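Local coordinates for protein geranylgeranyl pyrophosphate synthase (Corynebacterium glutamicum, PDB 3LK5) that probably makes longer prenyl diphosphates by magnesium-dependent transfer of an allylic prenyl group to isopentenyl diphosphate, a chain-building step of isoprenoid biosynthesis, at residues L29-D34 with R55-L59; L259-F263 with G274-R278. The contacts are given in a common frame with arbitrary orientation. Residues are numbered along the deposited sequence.

Contact 1 of 2, residues L29-D34 with R55-L59; sequences LTQFLD and RSFVL
Two helical segments run almost antiparallel, their axes 10.7 Å apart at closest approach and their directions 165° apart. Residues 29-34 and 55-59 both keep regular alpha-helical backbone angles. The register pairs Leu-29 with Leu-59 (CA to CA 7.1 Å) and, one turn on, Leu-33 with Arg-55 (CA to CA 6.9 Å). Leu-29 and Leu-33 are both mt and point their CA-to-CB bonds across the gap, as does Val-58 with chi1 t. Leu-59, also mt, starts sideways but brings its CD2 to 3.7 Å from Leu-29 CB and 3.9 Å from Leu-33 CD1. Val-58 CG1 lies 3.8 Å from Leu-29 CD1, so branched aliphatic chains fill the seam; Phe-99 packs on Leu-29 and Leu-33, and Trp-158 on Leu-33. Arg-55 is extended through chi1 to chi3 (ttt), with chi4 near 106°. This length lets its head span the seam: Arg-55 NH1 and NH2 each donate to Asp-34 OD1 at 2.9 Å, a salt bridge in which one carboxylate oxygen takes both donors. Leu-33 CB packs 3.7 Å from Arg-55 NH1, and Thr-30 CG2 lies 3.7 Å from Arg-55 NH2, while the Thr-30 hydroxyl (chi1 m) bonds to the backbone of Arg-26. Aliphatic inside and charged at the margin, this is the seam of an antiparallel helical hairpin, formed by helices 21-43 and 45-59 in the all-alpha isoprenoid synthase fold.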
loop_
_atom_site.group_PDB
_atom_site.type_symbol
_atom_site.label_atom_id
_atom_site.label_comp_id
_atom_site.label_asym_id
_atom_site.label_seq_id
_atom_site.Cartn_x
_atom_site.Cartn_y
_atom_site.Cartn_z
ATOM N N LEU A 29 0.467 -13.469 13.662
ATOM C CA LEU A 29 1.285 -12.372 13.172
ATOM C C LEU A 29 2.748 -12.653 13.453
ATOM O O LEU A 29 3.607 -12.344 12.610
ATOM C CB LEU A 29 0.894 -11.024 13.805
ATOM C CG LEU A 29 -0.523 -10.533 13.417
ATOM C CD1 LEU A 29 -0.881 -9.395 14.357
ATOM C CD2 LEU A 29 -0.531 -10.103 11.883
ATOM N N THR A 30 3.043 -13.218 14.635
ATOM C CA THR A 30 4.426 -13.619 14.954
ATOM C C THR A 30 4.981 -14.594 13.951
ATOM O O THR A 30 6.119 -14.422 13.457
ATOM C CB THR A 30 4.543 -14.211 16.409
ATOM O OG1 THR A 30 4.081 -13.229 17.333
ATOM C CG2 THR A 30 6.003 -14.546 16.716
ATOM N N GLN A 31 4.208 -15.627 13.635
ATOM C CA GLN A 31 4.662 -16.620 12.681
ATOM C C GLN A 31 4.954 -16.012 11.302
ATOM O O GLN A 31 5.959 -16.352 10.643
ATOM C CB GLN A 31 3.646 -17.755 12.557
ATOM C CG GLN A 31 3.456 -18.416 13.909
ATOM C CD GLN A 31 2.990 -19.848 13.827
ATOM O OE1 GLN A 31 2.641 -20.440 14.858
ATOM N NE2 GLN A 31 2.961 -20.424 12.618
ATOM N N PHE A 32 4.087 -15.094 10.895
ATOM C CA PHE A 32 4.250 -14.481 9.570
ATOM C C PHE A 32 5.523 -13.626 9.535
ATOM O O PHE A 32 6.324 -13.705 8.581
ATOM C CB PHE A 32 2.997 -13.636 9.234
ATOM C CG PHE A 32 3.104 -12.934 7.888
ATOM C CD1 PHE A 32 3.694 -11.678 7.785
ATOM C CD2 PHE A 32 2.634 -13.563 6.736
ATOM C CE1 PHE A 32 3.831 -11.033 6.514
ATOM C CE2 PHE A 32 2.741 -12.937 5.450
ATOM C CZ PHE A 32 3.331 -11.668 5.342
ATOM N N LEU A 33 5.685 -12.773 10.549
ATOM C CA LEU A 33 6.844 -11.892 10.662
ATOM C C LEU A 33 8.162 -12.657 10.750
ATOM O O LEU A 33 9.156 -12.299 10.072
ATOM C CB LEU A 33 6.685 -10.902 11.813
ATOM C CG LEU A 33 5.596 -9.852 11.488
ATOM C CD1 LEU A 33 5.112 -9.138 12.796
ATOM C CD2 LEU A 33 6.129 -8.815 10.502
ATOM N N ASP A 34 8.174 -13.718 11.547
ATOM C CA ASP A 34 9.345 -14.604 11.596
ATOM C C ASP A 34 9.725 -15.103 10.211
ATOM O O ASP A 34 10.913 -15.163 9.874
ATOM C CB ASP A 34 9.094 -15.835 12.468
ATOM C CG ASP A 34 9.048 -15.519 13.963
ATOM O OD1 ASP A 34 9.422 -14.404 14.407
ATOM O OD2 ASP A 34 8.643 -16.441 14.712
ATOM N N ARG A 55 7.580 -4.681 13.161
ATOM C CA ARG A 55 7.257 -5.874 13.949
ATOM C C ARG A 55 6.811 -5.503 15.361
ATOM O O ARG A 55 5.764 -5.991 15.827
ATOM C CB ARG A 55 8.451 -6.817 14.020
ATOM C CG ARG A 55 8.176 -8.059 14.876
ATOM C CD ARG A 55 9.443 -8.865 15.129
ATOM N NE ARG A 55 9.162 -10.035 15.975
ATOM C CZ ARG A 55 9.114 -11.284 15.516
ATOM N NH1 ARG A 55 9.361 -11.548 14.235
ATOM N NH2 ARG A 55 8.848 -12.281 16.348
ATOM N N SER A 56 7.593 -4.657 16.048
ATOM C CA SER A 56 7.201 -4.187 17.376
ATOM C C SER A 56 5.848 -3.503 17.360
ATOM O O SER A 56 5.016 -3.721 18.260
ATOM C CB SER A 56 8.238 -3.231 17.987
ATOM O OG SER A 56 9.465 -3.906 18.134
ATOM N N PHE A 57 5.622 -2.664 16.351
ATOM C CA PHE A 57 4.380 -1.910 16.283
ATOM C C PHE A 57 3.162 -2.836 16.114
ATOM O O PHE A 57 2.134 -2.655 16.768
ATOM C CB PHE A 57 4.466 -0.885 15.143
ATOM C CG PHE A 57 3.283 0.021 15.030
ATOM C CD1 PHE A 57 3.092 1.073 15.944
ATOM C CD2 PHE A 57 2.367 -0.146 14.000
ATOM C CE1 PHE A 57 1.985 1.928 15.838
ATOM C CE2 PHE A 57 1.252 0.686 13.885
ATOM C CZ PHE A 57 1.057 1.739 14.793
ATOM N N VAL A 58 3.309 -3.847 15.258
ATOM C CA VAL A 58 2.214 -4.768 14.918
ATOM C C VAL A 58 1.952 -5.712 16.107
ATOM O O VAL A 58 0.794 -6.015 16.461
ATOM C CB VAL A 58 2.623 -5.604 13.643
ATOM C CG1 VAL A 58 1.680 -6.783 13.404
ATOM C CG2 VAL A 58 2.643 -4.688 12.407
ATOM N N LEU A 59 3.038 -6.221 16.687
ATOM C CA LEU A 59 2.874 -7.211 17.759
ATOM C C LEU A 59 2.479 -6.619 19.120
ATOM O O LEU A 59 1.780 -7.294 19.898
ATOM C CB LEU A 59 4.108 -8.098 17.920
ATOM C CG LEU A 59 4.532 -8.965 16.730
ATOM C CD1 LEU A 59 5.792 -9.761 17.102
ATOM C CD2 LEU A 59 3.390 -9.900 16.246
#

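Contact 2 of 2, residues L259-F263 with G274-R278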
loop_
_atom_site.group_PDB
_atom_site.type_symbol
_atom_site.label_atom_id
_atom_site.label_comp_id
_atom_site.label_asym_id
_atom_site.label_seq_id
_atom_site.Cartn_x
_atom_site.Cartn_y
_atom_site.Cartn_z
ATOM N N LEU A 259 -16.911 10.913 21.202
ATOM C CA LEU A 259 -17.233 11.447 22.534
ATOM C C LEU A 259 -16.067 11.231 23.482
ATOM O O LEU A 259 -15.675 12.160 24.211
ATOM C CB LEU A 259 -18.532 10.854 23.089
ATOM C CG LEU A 259 -19.814 11.157 22.310
ATOM C CD1 LEU A 259 -21.031 10.529 22.985
ATOM C CD2 LEU A 259 -20.048 12.706 22.171
ATOM N N LEU A 260 -15.457 10.036 23.432
ATOM C CA LEU A 260 -14.275 9.771 24.261
ATOM C C LEU A 260 -13.101 10.693 23.928
ATOM O O LEU A 260 -12.355 11.071 24.825
ATOM C CB LEU A 260 -13.807 8.298 24.176
ATOM C CG LEU A 260 -14.713 7.256 24.845
ATOM C CD1 LEU A 260 -14.259 5.842 24.393
ATOM C CD2 LEU A 260 -14.785 7.384 26.405
ATOM N N GLY A 261 -12.937 11.048 22.656
ATOM C CA GLY A 261 -11.808 11.909 22.229
ATOM C C GLY A 261 -11.937 13.346 22.743
ATOM O O GLY A 261 -10.974 14.121 22.718
ATOM N N VAL A 262 -13.121 13.690 23.242
ATOM C CA VAL A 262 -13.335 15.010 23.839
ATOM C C VAL A 262 -13.543 14.877 25.361
ATOM O O VAL A 262 -12.907 15.587 26.171
ATOM C CB VAL A 262 -14.528 15.693 23.128
ATOM C CG1 VAL A 262 -14.964 16.964 23.865
ATOM C CG2 VAL A 262 -14.122 16.027 21.699
ATOM N N PHE A 263 -14.420 13.955 25.765
ATOM C CA PHE A 263 -14.852 13.903 27.156
ATOM C C PHE A 263 -14.243 12.761 27.957
ATOM O O PHE A 263 -14.512 12.627 29.140
ATOM C CB PHE A 263 -16.380 13.804 27.245
ATOM C CG PHE A 263 -17.090 14.959 26.627
ATOM C CD1 PHE A 263 -17.076 16.208 27.261
ATOM C CD2 PHE A 263 -17.785 14.807 25.431
ATOM C CE1 PHE A 263 -17.746 17.284 26.699
ATOM C CE2 PHE A 263 -18.473 15.876 24.855
ATOM C CZ PHE A 263 -18.435 17.147 25.513
ATOM N N GLY A 274 -8.995 15.479 25.453
ATOM C CA GLY A 274 -9.428 16.409 24.408
ATOM C C GLY A 274 -8.549 16.465 23.187
ATOM O O GLY A 274 -8.614 17.411 22.397
ATOM N N ASP A 275 -7.729 15.430 23.021
ATOM C CA ASP A 275 -6.857 15.297 21.866
ATOM C C ASP A 275 -7.542 15.610 20.549
ATOM O O ASP A 275 -6.943 16.216 19.663
ATOM C CB ASP A 275 -6.330 13.870 21.816
ATOM C CG ASP A 275 -5.099 13.747 20.975
ATOM O OD1 ASP A 275 -4.103 14.418 21.318
ATOM O OD2 ASP A 275 -5.137 12.971 19.994
ATOM N N ASP A 276 -8.806 15.195 20.420
ATOM C CA ASP A 276 -9.568 15.440 19.187
ATOM C C ASP A 276 -9.812 16.924 18.933
ATOM O O ASP A 276 -9.996 17.322 17.782
ATOM C CB ASP A 276 -10.920 14.711 19.197
ATOM C CG ASP A 276 -10.802 13.232 18.839
ATOM O OD1 ASP A 276 -9.688 12.755 18.533
ATOM O OD2 ASP A 276 -11.829 12.534 18.843
ATOM N N ILE A 277 -9.841 17.721 20.000
ATOM C CA ILE A 277 -9.961 19.186 19.859
ATOM C C ILE A 277 -8.633 19.750 19.320
ATOM O O ILE A 277 -8.614 20.458 18.304
ATOM C CB ILE A 277 -10.337 19.890 21.181
ATOM C CG1 ILE A 277 -11.686 19.410 21.745
ATOM C CG2 ILE A 277 -10.374 21.410 20.998
ATOM C CD1 ILE A 277 -12.847 19.487 20.784
ATOM N N ARG A 278 -7.538 19.399 20.012
ATOM C CA ARG A 278 -6.177 19.786 19.630
ATOM C C ARG A 278 -5.826 19.413 18.200
ATOM O O ARG A 278 -5.138 20.171 17.535
ATOM C CB ARG A 278 -5.140 19.205 20.606
ATOM C CG ARG A 278 -3.712 19.724 20.388
ATOM C CD ARG A 278 -2.663 18.722 20.868
ATOM N NE ARG A 278 -2.874 17.403 20.272
ATOM C CZ ARG A 278 -2.354 16.996 19.113
ATOM N NH1 ARG A 278 -1.552 17.796 18.412
ATOM N NH2 ARG A 278 -2.625 15.776 18.653
HETATM O O HOH W 1 -10.406 12.883 25.973
#
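In trans-prenyl synthases the second aspartate-rich motif lies near the end of a long helix, here 236-263, and this contact joins that end to the start of the short helix 275-278. Leu-259 turns away from the partner and gives its bulk to the interior, against helices 284-296 and 329-347. Leu-260 likewise sends its side chain elsewhere, onto Ile-268 and Thr-269, but a water lies 2.9 Å from Leu-260 O and accepts from Gly-274 N at 3.0 Å, bridging the two backbones. Gly-261 lets Asp-276 pack directly against the backbone. A CB here would fall only 2.0 Å from Asp-276 OD2, so the carboxylate occupies room that any side chain would need. Gly-261 O receives a weak hydrogen bond from Asp-276 N at 3.3 Å and a CA-H...O contact from Gly-274 CA at 3.2 Å: a late carbonyl of one helix meets the first turn of another. Gly-274, the N-cap residue, has phi 72°, which glycine adopts at little cost, and its O accepts Ile-277 N at 2.7 Å. Val-262, with chi1 t, supplies the apolar part, its beta-branched chain filling the space between Ile-277, Thr-321 and Leu-285. The CA-to-CB bond of Phe-263 points away from the partner, and its side chain packs on Leu-285 and Arg-325. On the partner's side, the Ile-277 side chain (mm) brings CD1 to 3.8 Å from Val-262 CG2.

The two contacts lie in separate parts of the same all-helical chain, with centres 31 Å apart and nearest atoms about 14 Å apart, so neither touches the other. Contact 1 joins two helices near the N-terminus and lies away from the metal site; contact 2, much later in the sequence, lies near it. The Asp-275 side chain is about 8 Å from that of Asp-112, and the Asp-276 side chain about 9 Å from that of Asp-194; Asp-112 and Asp-194 are magnesium ligands, although no ion is bound to this chain here. Helix 87-111 offers a partial connection: its Phe-99 packs on contact 1, and it carries the magnesium ligand Asp-108.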